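PDB 3SDO: nitrilotriacetate monooxygenase from Burkholderia pseudomallei, which probably acts as an FMN-dependent monooxygenase of the NtaA/SnaA/DszA family, using molecular oxygen to oxidise its substrate. Local coordinates for residues H411-P414 against V415-A418; P29-P32 against P33-V37. All blocks are in the same frame, centred on the assembly; numbering follows the deposited sequence.

Overall arrangement
Both contacts are local, each joining residues a few positions apart in one continuous piece of chain. Contact 2 comes first, in the loop that leads from strand 11-15 to helix 39-51; contact 1 comes near the end of the fold, in the last turns of helix 401-418, which follows strand 393-396. Those two strands pair in parallel within the sheet of the luciferase-like barrel, so the contacts belong to adjoining parts of it. Their centres are 27 Å apart and their nearest atoms about 13 Å apart, without touching. Contact 1 packs a helix against the barrel, whereas contact 2 shapes a loop that meets the second subunit. Both lie away from the predicted FMN-binding residues.

Contact 1. Residues H411-P414 against V415-A418; sequences HVLP and VLSA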
ATOM      1  N   HIS A 411       6.810  22.890 -21.296  1.00 24.31           N
ATOM      2  CA  HIS A 411       7.836  23.798 -21.792  1.00 24.76           C
ATOM      3  C   HIS A 411       9.248  23.244 -21.825  1.00 23.19           C
ATOM      4  O   HIS A 411       9.980  23.554 -22.733  1.00 24.14           O
ATOM      5  CB  HIS A 411       7.771  25.114 -21.035  1.00 25.85           C
ATOM      6  CG  HIS A 411       6.441  25.775 -21.165  1.00 31.65           C
ATOM      7  ND1 HIS A 411       5.548  25.858 -20.119  1.00 38.93           N
ATOM      8  CD2 HIS A 411       5.801  26.269 -22.251  1.00 36.34           C
ATOM      9  CE1 HIS A 411       4.435  26.435 -20.541  1.00 41.03           C
ATOM     10  NE2 HIS A 411       4.562  26.691 -21.833  1.00 41.96           N
ATOM     11  N   VAL A 412       9.637  22.415 -20.867  1.00 21.56           N
ATOM     12  CA  VAL A 412      10.987  21.882 -20.876  1.00 19.87           C
ATOM     13  C   VAL A 412      11.141  20.628 -21.742  1.00 19.56           C
ATOM     14  O   VAL A 412      12.058  20.560 -22.586  1.00 17.95           O
ATOM     15  CB  VAL A 412      11.524  21.636 -19.460  1.00 19.99           C
ATOM     16  CG1 VAL A 412      12.929  21.129 -19.547  1.00 18.82           C
ATOM     17  CG2 VAL A 412      11.472  22.944 -18.645  1.00 19.54           C
ATOM     18  N   LEU A 413      10.248  19.650 -21.574  1.00 18.89           N
ATOM     19  CA  LEU A 413      10.405  18.397 -22.308  1.00 18.55           C
ATOM     20  C   LEU A 413      10.446  18.577 -23.830  1.00 18.99           C
ATOM     21  O   LEU A 413      11.246  17.934 -24.485  1.00 19.30           O
ATOM     22  CB  LEU A 413       9.358  17.351 -21.877  1.00 18.49           C
ATOM     23  CG  LEU A 413       9.518  16.799 -20.443  1.00 19.37           C
ATOM     24  CD1 LEU A 413       8.432  15.737 -20.087  1.00 19.35           C
ATOM     25  CD2 LEU A 413      10.923  16.208 -20.227  1.00 19.51           C
ATOM     26  N   PRO A 414       9.583  19.443 -24.411  1.00 19.94           N
ATOM     27  CA  PRO A 414       9.629  19.652 -25.861  1.00 20.12           C
ATOM     28  C   PRO A 414      10.939  20.260 -26.369  1.00 20.33           C
ATOM     29  O   PRO A 414      11.358  19.947 -27.467  1.00 20.87           O
ATOM     30  CB  PRO A 414       8.452  20.605 -26.103  1.00 21.11           C
ATOM     31  CG  PRO A 414       7.531  20.293 -24.989  1.00 20.49           C
ATOM     32  CD  PRO A 414       8.423  20.127 -23.823  1.00 19.54           C
ATOM     33  N   VAL A 415      11.572  21.124 -25.583  1.00 20.42           N
ATOM     34  CA  VAL A 415      12.907  21.636 -25.897  1.00 19.86           C
ATOM     35  C   VAL A 415      13.936  20.510 -25.851  1.00 19.42           C
ATOM     36  O   VAL A 415      14.742  20.361 -26.764  1.00 19.42           O
ATOM     37  CB  VAL A 415      13.338  22.761 -24.918  1.00 20.13           C
ATOM     38  CG1 VAL A 415      14.830  23.137 -25.130  1.00 18.40           C
ATOM     39  CG2 VAL A 415      12.411  23.971 -25.065  1.00 21.64           C
ATOM     40  N   LEU A 416      13.892  19.681 -24.819  1.00 19.57           N
ATOM     41  CA  LEU A 416      14.812  18.535 -24.770  1.00 19.42           C
ATOM     42  C   LEU A 416      14.623  17.591 -25.956  1.00 19.32           C
ATOM     43  O   LEU A 416      15.614  17.134 -26.557  1.00 19.54           O
ATOM     44  CB  LEU A 416      14.694  17.773 -23.457  1.00 19.21           C
ATOM     45  CG  LEU A 416      15.257  18.409 -22.195  1.00 20.00           C
ATOM     46  CD1 LEU A 416      14.868  17.556 -20.972  1.00 17.12           C
ATOM     47  CD2 LEU A 416      16.775  18.555 -22.305  1.00 16.90           C
ATOM     48  N   SER A 417      13.365  17.310 -26.307  1.00 20.17           N
ATOM     49  CA  SER A 417      13.050  16.463 -27.454  1.00 20.60           C
ATOM     50  C   SER A 417      13.614  17.064 -28.754  1.00 20.86           C
ATOM     51  O   SER A 417      14.242  16.361 -29.548  1.00 20.73           O
ATOM     52  CB  SER A 417      11.524  16.222 -27.615  1.00 20.87           C
ATOM     53  OG  SER A 417      10.974  15.538 -26.505  1.00 22.93           O
ATOM     54  N   ALA A 418      13.413  18.358 -28.949  1.00 21.02           N
ATOM     55  CA  ALA A 418      13.929  19.035 -30.138  1.00 22.43           C
ATOM     56  C   ALA A 418      15.455  18.948 -30.268  1.00 22.62           C
ATOM     57  O   ALA A 418      15.977  18.934 -31.394  1.00 23.16           O
ATOM     58  CB  ALA A 418      13.463  20.486 -30.158  1.00 22.96           C
TER
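Leu416 N donates to Val412 O over 3.0 Å, the first of three successive i to i+4 bonds that carry the end of helix 401-418 from 411-414 into 415-418. Ser417 N follows, reaching Leu413 O at 2.9 Å with an N-H...O angle of 163°. Ala418 N then bonds to Pro414 O at 3.0 Å, but less directly, because the donor is tilted 33° from the carbonyl plane. The helix is kinked at Pro414, whose ring nitrogen has no hydrogen to offer the preceding turn.

Among the side chains, Leu416 turns its CG away from its own carbonyl carbon and beside its backbone N (chi1 -73°). Leu416 CD1 then lies 4.2 Å from Leu413 CD2, a loose methyl contact, and 4.3 Å from Val412 CG1. Both leucines also pack on Phe12 of strand 11-15 and on Phe422. On another side, Val415 CG2 rests 3.4 Å from His411 O, while its side chain packs on Glu376 and Ala379 of helix 375-387. Ser417 OG stands 3.1 Å from Leu413 O, yet its proton has a second acceptor in reach, and OG is hydrogen-bonded with Phe422 O beyond the helix.

The work is thus divided by kind of interaction: backbone bonds keep the helix wound past its proline, apolar groups seat it against strand and neighbouring helix, and the serine hydroxyl links its last turn to the chain that follows.

Contact 2. Residues P29-P32 against P33-V37; sequences PSVP and PDASV
Ala35 N donates to Pro32 O at 2.9 Å, closing a type I beta turn with Pro33 and Asp34 at its corners. The bond is bent, with an N-H...O angle of 145°, and the donor stands above the carbonyl plane, 59° out of it. Within the same first shell, the Ala35 methyl points back at the preceding segment: Ala35 CB lies 3.1 Å from Pro32 O, 3.9 Å from Pro32 CD and 4.3 Å from Val31 CB. One small methyl therefore sits beside both the proline ring and the valine.

The Asp34 carboxylate turns back toward the Pro32 ring. With CG between the backbone N and the carbonyl carbon (chi1 64°), Asp34 brings OD1 to 3.5 Å from Pro32 CB. The same OD1 is hydrogen-bonded with Asn38 ND2. A second backbone bond, Val37 N to Asp34 O at 3.0 Å, continues the winding beyond the turn.

Further out, Phe41 of helix 39-51 packs against Val31, Pro32 and Ala35 alike. The second subunit also meets this loop: its Arg177 NH2 bonds to Val31 O and its side chain packs on Pro33, while its Arg175 packs on Asp34 and Val37.

Pro32 and Pro33 restrict the backbone entering the turn and can contribute only their carbonyls to backbone hydrogen bonds: Pro32 O closes the turn, and Val31 O, one residue earlier, ties the loop to the dimer partner.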
ATOM      1  N   PRO A  29      -2.152  28.328  -4.939  1.00 23.90           N
ATOM      2  CA  PRO A  29      -3.452  28.149  -5.604  1.00 24.18           C
ATOM      3  C   PRO A  29      -3.498  27.147  -6.751  1.00 23.73           C
ATOM      4  O   PRO A  29      -4.576  26.765  -7.144  1.00 23.03           O
ATOM      5  CB  PRO A  29      -3.804  29.553  -6.129  1.00 25.43           C
ATOM      6  CG  PRO A  29      -2.548  30.345  -6.074  1.00 25.74           C
ATOM      7  CD  PRO A  29      -1.667  29.723  -5.031  1.00 24.58           C
ATOM      8  N   SER A  30      -2.358  26.724  -7.290  1.00 23.02           N
ATOM      9  CA  SER A  30      -2.363  25.739  -8.374  1.00 21.79           C
ATOM     10  C   SER A  30      -2.615  24.288  -7.904  1.00 21.22           C
ATOM     11  O   SER A  30      -2.692  23.377  -8.739  1.00 20.63           O
ATOM     12  CB  SER A  30      -1.045  25.805  -9.155  1.00 21.80           C
ATOM     13  OG  SER A  30       0.062  25.258  -8.411  1.00 21.44           O
ATOM     14  N   VAL A  31      -2.698  24.066  -6.592  1.00 20.53           N
ATOM     15  CA  VAL A  31      -3.044  22.754  -6.044  1.00 20.43           C
ATOM     16  C   VAL A  31      -4.209  22.872  -5.070  1.00 20.97           C
ATOM     17  O   VAL A  31      -4.431  23.938  -4.511  1.00 21.17           O
ATOM     18  CB  VAL A  31      -1.817  22.073  -5.340  1.00 19.88           C
ATOM     19  CG1 VAL A  31      -0.633  21.926  -6.319  1.00 19.19           C
ATOM     20  CG2 VAL A  31      -1.412  22.853  -4.083  1.00 19.48           C
ATOM     21  N   PRO A  32      -4.978  21.779  -4.872  1.00 21.89           N
ATOM     22  CA  PRO A  32      -5.963  21.814  -3.779  1.00 22.18           C
ATOM     23  C   PRO A  32      -5.260  21.835  -2.415  1.00 22.15           C
ATOM     24  O   PRO A  32      -4.199  21.219  -2.258  1.00 21.94           O
ATOM     25  CB  PRO A  32      -6.761  20.497  -3.935  1.00 22.46           C
ATOM     26  CG  PRO A  32      -6.032  19.662  -4.886  1.00 22.14           C
ATOM     27  CD  PRO A  32      -4.842  20.431  -5.457  1.00 21.56           C
ATOM     28  N   PRO A  33      -5.847  22.511  -1.432  1.00 22.64           N
ATOM     29  CA  PRO A  33      -5.223  22.615  -0.114  1.00 23.02           C
ATOM     30  C   PRO A  33      -4.945  21.251   0.533  1.00 23.07           C
ATOM     31  O   PRO A  33      -3.930  21.087   1.216  1.00 22.54           O
ATOM     32  CB  PRO A  33      -6.264  23.377   0.737  1.00 23.59           C
ATOM     33  CG  PRO A  33      -7.305  23.837  -0.161  1.00 25.18           C
ATOM     34  CD  PRO A  33      -7.147  23.202  -1.507  1.00 22.70           C
ATOM     35  N   ASP A  34      -5.836  20.282   0.309  1.00 22.87           N
ATOM     36  CA  ASP A  34      -5.652  18.912   0.862  1.00 22.52           C
ATOM     37  C   ASP A  34      -4.930  17.971  -0.115  1.00 21.66           C
ATOM     38  O   ASP A  34      -5.048  16.744  -0.021  1.00 20.11           O
ATOM     39  CB  ASP A  34      -7.017  18.311   1.228  1.00 23.12           C
ATOM     40  CG  ASP A  34      -7.912  18.108   0.019  1.00 23.47           C
ATOM     41  OD1 ASP A  34      -7.551  18.538  -1.085  1.00 22.00           O
ATOM     42  OD2 ASP A  34      -8.992  17.529   0.178  1.00 26.81           O
ATOM     43  N   ALA A  35      -4.200  18.550  -1.070  1.00 21.75           N
ATOM     44  CA  ALA A  35      -3.506  17.775  -2.089  1.00 21.12           C
ATOM     45  C   ALA A  35      -2.808  16.523  -1.532  1.00 20.78           C
ATOM     46  O   ALA A  35      -2.916  15.449  -2.119  1.00 20.47           O
ATOM     47  CB  ALA A  35      -2.486  18.675  -2.836  1.00 21.14           C
ATOM     48  N   SER A  36      -2.116  16.641  -0.396  1.00 20.39           N
ATOM     49  CA  SER A  36      -1.354  15.492   0.128  1.00 19.77           C
ATOM     50  C   SER A  36      -2.159  14.228   0.422  1.00 18.73           C
ATOM     51  O   SER A  36      -1.620  13.143   0.354  1.00 19.56           O
ATOM     52  CB  SER A  36      -0.516  15.896   1.318  1.00 19.82           C
ATOM     53  OG  SER A  36       0.552  16.713   0.850  1.00 21.86           O
ATOM     54  N   VAL A  37      -3.439  14.374   0.741  1.00 18.40           N
ATOM     55  CA  VAL A  37      -4.337  13.248   0.941  1.00 18.40           C
ATOM     56  C   VAL A  37      -5.611  13.417   0.089  1.00 18.78           C
ATOM     57  O   VAL A  37      -6.736  13.157   0.532  1.00 18.59           O
ATOM     58  CB  VAL A  37      -4.666  13.050   2.438  1.00 19.05           C
ATOM     59  CG1 VAL A  37      -3.467  12.497   3.165  1.00 18.46           C
ATOM     60  CG2 VAL A  37      -5.095  14.354   3.089  1.00 18.26           C
TER